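Local coordinates for tryparedoxin (Leishmania major, PDB 3S9F), which probably acts as a thioredoxin-like disulfide reductase, passing electrons through a redox-active pair of cysteines in the parasite's peroxide detoxification pathway, at residues L46-W59 and N82-D96. Numbering follows the deposited sequence.
Sequences LSGKTVFFYFSASW and NFEIILASWDEEEDD
Strands 50-56 and 83-89 run parallel at about 30°, with Thr50 beside Phe83 and Tyr54 beside Leu87. Their backbone bonds alternate between the strands, from Thr50 N to Asn82 O through to Ala88 N to Tyr54 O. Further along, Trp90 N bonds to Ser56 O (2.8 Å). Ser56 N is buried without a partner.

On one face, Ile86 CD1 lies 3.6 Å from Val51 CG1 and also meets Phe53 CE1 and Leu46 CD1. Ala88 CB sits over a face of the Phe55 ring, 4.1 Å from its centroid. Helix 114-123 packs on Phe53, Phe55 and Trp90. Leu46 CD2 touches Glu84 CG. Water 2 bridges Lys49 NZ and Glu84 OE1, while Glu84 OE2 bonds to Ile85 N and Tyr74 OH.

On the other face, Phe52 turns its edge to the face of Phe83 in an offset edge-to-face pair, planes at 87°. Ile85 CG2 packs on Tyr54 CB (3.8 Å). Helix 61-77 covers Tyr54 and Ile85.

Past the strands, the Asp91 carboxylate grips Ser58 twice on its syn sides, both partners about 20° out of its plane: OD1 takes OG (2.6 Å) and OD2 takes the backbone N (2.9 Å). Ser58 OG stands between its own N and carbonyl carbon (chi1 71°), which brings hydroxyl and amide to the same carboxylate. Trp59 NE1 bonds weakly to Trp90 O. These bonds join Ser58 and Trp59, the two residues before Cys60, to Trp90 and Asp91. Cys60 can pair with Cys63 in a disulfide.

The two strands and helix 61-77 form the N-terminal beta-alpha-beta motif of the thioredoxin fold, its strands in the middle of the sheet and the CxxC site at the start of the helix.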
# COMPACT_ATOMS: atom_id res chain seq x y z
N LEU A 46 -1.48 12.00 8.55
CA LEU A 46 -0.08 12.27 8.24
C LEU A 46 0.17 13.59 7.50
O LEU A 46 1.32 14.03 7.37
CB LEU A 46 0.55 11.11 7.46
CG LEU A 46 0.49 9.67 8.01
CD1 LEU A 46 1.34 8.75 7.14
CD2 LEU A 46 0.95 9.57 9.46
N SER A 47 -0.91 14.22 7.00
CA SER A 47 -0.81 15.43 6.17
C SER A 47 0.09 16.51 6.77
O SER A 47 -0.09 16.91 7.92
CB SER A 47 -2.20 16.03 5.90
OG SER A 47 -3.01 15.11 5.18
N GLY A 48 1.07 16.94 5.98
CA GLY A 48 1.91 18.08 6.33
C GLY A 48 2.94 17.87 7.42
O GLY A 48 3.58 18.83 7.88
N LYS A 49 3.11 16.62 7.86
CA LYS A 49 4.06 16.29 8.92
C LYS A 49 5.40 15.76 8.36
O LYS A 49 5.50 15.42 7.17
CB LYS A 49 3.44 15.24 9.86
CG LYS A 49 2.16 15.68 10.57
CD LYS A 49 1.55 14.57 11.42
CE LYS A 49 0.51 15.13 12.38
NZ LYS A 49 -0.10 14.06 13.22
N THR A 50 6.42 15.67 9.20
CA THR A 50 7.56 14.82 8.88
C THR A 50 7.13 13.46 9.39
O THR A 50 6.57 13.38 10.48
CB THR A 50 8.84 15.27 9.62
OG1 THR A 50 9.18 16.60 9.21
CG2 THR A 50 10.00 14.36 9.29
N VAL A 51 7.35 12.40 8.61
CA VAL A 51 6.96 11.06 9.04
C VAL A 51 8.23 10.22 9.08
O VAL A 51 9.04 10.31 8.17
CB VAL A 51 5.87 10.41 8.10
CG1 VAL A 51 5.71 8.91 8.41
CG2 VAL A 51 4.51 11.10 8.25
N PHE A 52 8.40 9.41 10.12
CA PHE A 52 9.56 8.54 10.23
C PHE A 52 9.11 7.10 10.13
O PHE A 52 8.11 6.73 10.73
CB PHE A 52 10.23 8.71 11.59
CG PHE A 52 10.89 10.03 11.76
CD1 PHE A 52 10.19 11.12 12.29
CD2 PHE A 52 12.22 10.19 11.40
CE1 PHE A 52 10.82 12.36 12.45
CE2 PHE A 52 12.85 11.43 11.56
CZ PHE A 52 12.14 12.51 12.08
N PHE A 53 9.85 6.30 9.38
CA PHE A 53 9.74 4.84 9.52
C PHE A 53 10.80 4.40 10.53
O PHE A 53 11.97 4.76 10.39
CB PHE A 53 9.97 4.13 8.20
CG PHE A 53 8.86 4.31 7.22
CD1 PHE A 53 7.59 3.81 7.49
CD2 PHE A 53 9.08 4.99 6.02
CE1 PHE A 53 6.56 3.96 6.58
CE2 PHE A 53 8.05 5.15 5.10
CZ PHE A 53 6.79 4.65 5.39
N TYR A 54 10.40 3.64 11.55
CA TYR A 54 11.35 3.19 12.55
C TYR A 54 11.51 1.69 12.37
O TYR A 54 10.54 0.93 12.56
CB TYR A 54 10.80 3.47 13.96
CG TYR A 54 11.70 3.03 15.10
CD1 TYR A 54 11.16 2.40 16.22
CD2 TYR A 54 13.08 3.27 15.06
CE1 TYR A 54 12.00 1.98 17.30
CE2 TYR A 54 13.92 2.86 16.10
CZ TYR A 54 13.36 2.24 17.22
OH TYR A 54 14.20 1.85 18.23
N PHE A 55 12.70 1.27 11.97
CA PHE A 55 13.01 -0.16 11.74
C PHE A 55 13.64 -0.69 13.00
O PHE A 55 14.70 -0.21 13.41
CB PHE A 55 13.97 -0.29 10.54
CG PHE A 55 13.38 0.25 9.23
CD1 PHE A 55 13.44 1.63 8.92
CD2 PHE A 55 12.75 -0.60 8.35
CE1 PHE A 55 12.88 2.13 7.74
CE2 PHE A 55 12.19 -0.14 7.15
CZ PHE A 55 12.26 1.26 6.84
N SER A 56 13.00 -1.66 13.64
CA SER A 56 13.48 -2.14 14.92
C SER A 56 12.87 -3.52 15.16
O SER A 56 12.01 -3.96 14.39
CB SER A 56 13.05 -1.18 16.03
OG SER A 56 13.69 -1.52 17.23
N ALA A 57 13.31 -4.20 16.21
CA ALA A 57 12.76 -5.52 16.56
C ALA A 57 12.94 -5.75 18.04
O ALA A 57 13.92 -5.28 18.66
CB ALA A 57 13.46 -6.62 15.77
N SER A 58 12.01 -6.52 18.60
CA SER A 58 12.01 -6.84 20.03
C SER A 58 13.28 -7.59 20.45
O SER A 58 13.67 -7.53 21.60
CB SER A 58 10.78 -7.70 20.36
OG SER A 58 10.96 -9.00 19.79
N TRP A 59 13.92 -8.25 19.48
CA TRP A 59 15.02 -9.21 19.72
C TRP A 59 16.42 -8.59 19.56
O TRP A 59 17.46 -9.24 19.78
CB TRP A 59 14.84 -10.43 18.79
CG TRP A 59 14.65 -10.13 17.31
CD1 TRP A 59 13.50 -10.31 16.57
CD2 TRP A 59 15.64 -9.65 16.39
NE1 TRP A 59 13.71 -9.97 15.27
CE2 TRP A 59 15.01 -9.55 15.12
CE3 TRP A 59 16.98 -9.28 16.50
CZ2 TRP A 59 15.69 -9.09 13.98
CZ3 TRP A 59 17.65 -8.83 15.37
CH2 TRP A 59 17.00 -8.74 14.12
N ASN A 82 5.71 18.59 15.00
CA ASN A 82 4.83 18.14 13.91
C ASN A 82 5.32 16.89 13.17
O ASN A 82 5.52 16.90 11.94
CB ASN A 82 4.57 19.30 12.92
CG ASN A 82 3.43 19.02 11.97
OD1 ASN A 82 2.42 18.43 12.36
ND2 ASN A 82 3.59 19.41 10.71
N PHE A 83 5.55 15.81 13.90
CA PHE A 83 5.99 14.57 13.25
C PHE A 83 5.21 13.35 13.72
O PHE A 83 4.54 13.40 14.76
CB PHE A 83 7.52 14.37 13.35
CG PHE A 83 8.03 14.12 14.75
CD1 PHE A 83 8.57 15.15 15.51
CD2 PHE A 83 8.05 12.82 15.29
CE1 PHE A 83 9.09 14.93 16.80
CE2 PHE A 83 8.55 12.58 16.59
CZ PHE A 83 9.07 13.64 17.35
N GLU A 84 5.25 12.29 12.92
CA GLU A 84 4.66 11.01 13.30
C GLU A 84 5.70 9.91 13.13
O GLU A 84 6.66 10.07 12.36
CB GLU A 84 3.38 10.72 12.47
CG GLU A 84 2.60 9.48 12.89
CD GLU A 84 2.24 9.48 14.36
OE1 GLU A 84 1.14 9.98 14.70
OE2 GLU A 84 3.06 9.01 15.19
N ILE A 85 5.53 8.80 13.85
CA ILE A 85 6.44 7.68 13.66
C ILE A 85 5.62 6.45 13.31
O ILE A 85 4.54 6.22 13.89
CB ILE A 85 7.35 7.41 14.88
CG1 ILE A 85 8.27 8.64 15.12
CG2 ILE A 85 8.25 6.17 14.63
CD1 ILE A 85 9.16 8.50 16.35
N ILE A 86 6.14 5.68 12.35
CA ILE A 86 5.50 4.43 11.97
C ILE A 86 6.48 3.29 12.16
O ILE A 86 7.52 3.26 11.50
CB ILE A 86 5.04 4.44 10.47
CG1 ILE A 86 4.06 5.59 10.22
CG2 ILE A 86 4.43 3.06 10.11
CD1 ILE A 86 3.76 5.87 8.73
N LEU A 87 6.16 2.35 13.04
CA LEU A 87 6.98 1.14 13.21
C LEU A 87 6.98 0.28 11.94
O LEU A 87 5.92 0.00 11.38
CB LEU A 87 6.48 0.32 14.41
CG LEU A 87 7.22 -1.01 14.63
CD1 LEU A 87 8.70 -0.77 15.05
CD2 LEU A 87 6.47 -1.81 15.70
N ALA A 88 8.19 -0.10 11.49
CA ALA A 88 8.37 -1.04 10.39
C ALA A 88 9.18 -2.18 11.00
O ALA A 88 10.43 -2.19 11.00
CB ALA A 88 9.11 -0.38 9.23
N SER A 89 8.44 -3.14 11.55
CA SER A 89 9.01 -4.12 12.47
C SER A 89 9.74 -5.26 11.79
O SER A 89 9.24 -5.85 10.83
CB SER A 89 7.91 -4.73 13.34
OG SER A 89 8.49 -5.73 14.16
N TRP A 90 10.93 -5.57 12.31
CA TRP A 90 11.66 -6.75 11.88
C TRP A 90 11.32 -7.98 12.74
O TRP A 90 11.97 -9.02 12.61
CB TRP A 90 13.16 -6.48 11.91
CG TRP A 90 13.68 -5.68 10.73
CD1 TRP A 90 12.97 -4.87 9.87
CD2 TRP A 90 15.04 -5.61 10.32
NE1 TRP A 90 13.83 -4.31 8.93
CE2 TRP A 90 15.11 -4.75 9.20
CE3 TRP A 90 16.22 -6.19 10.80
CZ2 TRP A 90 16.32 -4.46 8.54
CZ3 TRP A 90 17.42 -5.92 10.16
CH2 TRP A 90 17.46 -5.04 9.04
N ASP A 91 10.29 -7.88 13.57
CA ASP A 91 9.80 -9.06 14.30
C ASP A 91 9.00 -9.92 13.33
O ASP A 91 8.16 -9.41 12.59
CB ASP A 91 8.90 -8.67 15.46
CG ASP A 91 9.69 -8.28 16.69
OD1 ASP A 91 10.33 -9.17 17.28
OD2 ASP A 91 9.65 -7.09 17.07
N GLU A 92 9.27 -11.22 13.35
CA GLU A 92 8.53 -12.14 12.50
C GLU A 92 7.56 -12.99 13.30
O GLU A 92 6.72 -13.66 12.72
CB GLU A 92 9.49 -12.98 11.67
CG GLU A 92 10.13 -12.16 10.56
CD GLU A 92 11.09 -12.96 9.69
OE1 GLU A 92 10.85 -14.17 9.47
OE2 GLU A 92 12.08 -12.37 9.23
N GLU A 93 7.69 -12.93 14.62
CA GLU A 93 6.71 -13.56 15.50
C GLU A 93 5.70 -12.52 15.95
O GLU A 93 6.07 -11.48 16.46
CB GLU A 93 7.39 -14.20 16.73
CG GLU A 93 8.41 -15.29 16.39
CD GLU A 93 7.78 -16.55 15.79
OE1 GLU A 93 6.58 -16.82 16.04
OE2 GLU A 93 8.48 -17.28 15.05
N GLU A 94 4.41 -12.83 15.78
CA GLU A 94 3.35 -11.88 16.07
C GLU A 94 3.22 -11.53 17.56
O GLU A 94 2.91 -10.39 17.90
CB GLU A 94 2.01 -12.36 15.52
CG GLU A 94 0.89 -11.33 15.62
CD GLU A 94 -0.28 -11.66 14.71
OE1 GLU A 94 -0.32 -12.79 14.17
OE2 GLU A 94 -1.16 -10.78 14.53
N ASP A 95 3.47 -12.48 18.45
CA ASP A 95 3.36 -12.12 19.86
C ASP A 95 4.49 -11.19 20.32
O ASP A 95 4.24 -10.25 21.09
CB ASP A 95 3.20 -13.34 20.78
CG ASP A 95 4.36 -14.32 20.69
OD1 ASP A 95 5.26 -14.18 19.83
OD2 ASP A 95 4.33 -15.28 21.49
N ASP A 96 5.71 -11.42 19.82
CA ASP A 96 6.84 -10.53 20.08
C ASP A 96 6.60 -9.16 19.45
O ASP A 96 6.93 -8.13 20.04
CB ASP A 96 8.16 -11.08 19.49
CG ASP A 96 8.55 -12.43 20.03
OD1 ASP A 96 8.14 -12.77 21.15
OD2 ASP A 96 9.31 -13.13 19.33
O HOH W 1 0.69 19.02 9.40
O HOH W 2 -0.41 11.20 12.61
O HOH W 3 7.81 18.35 10.97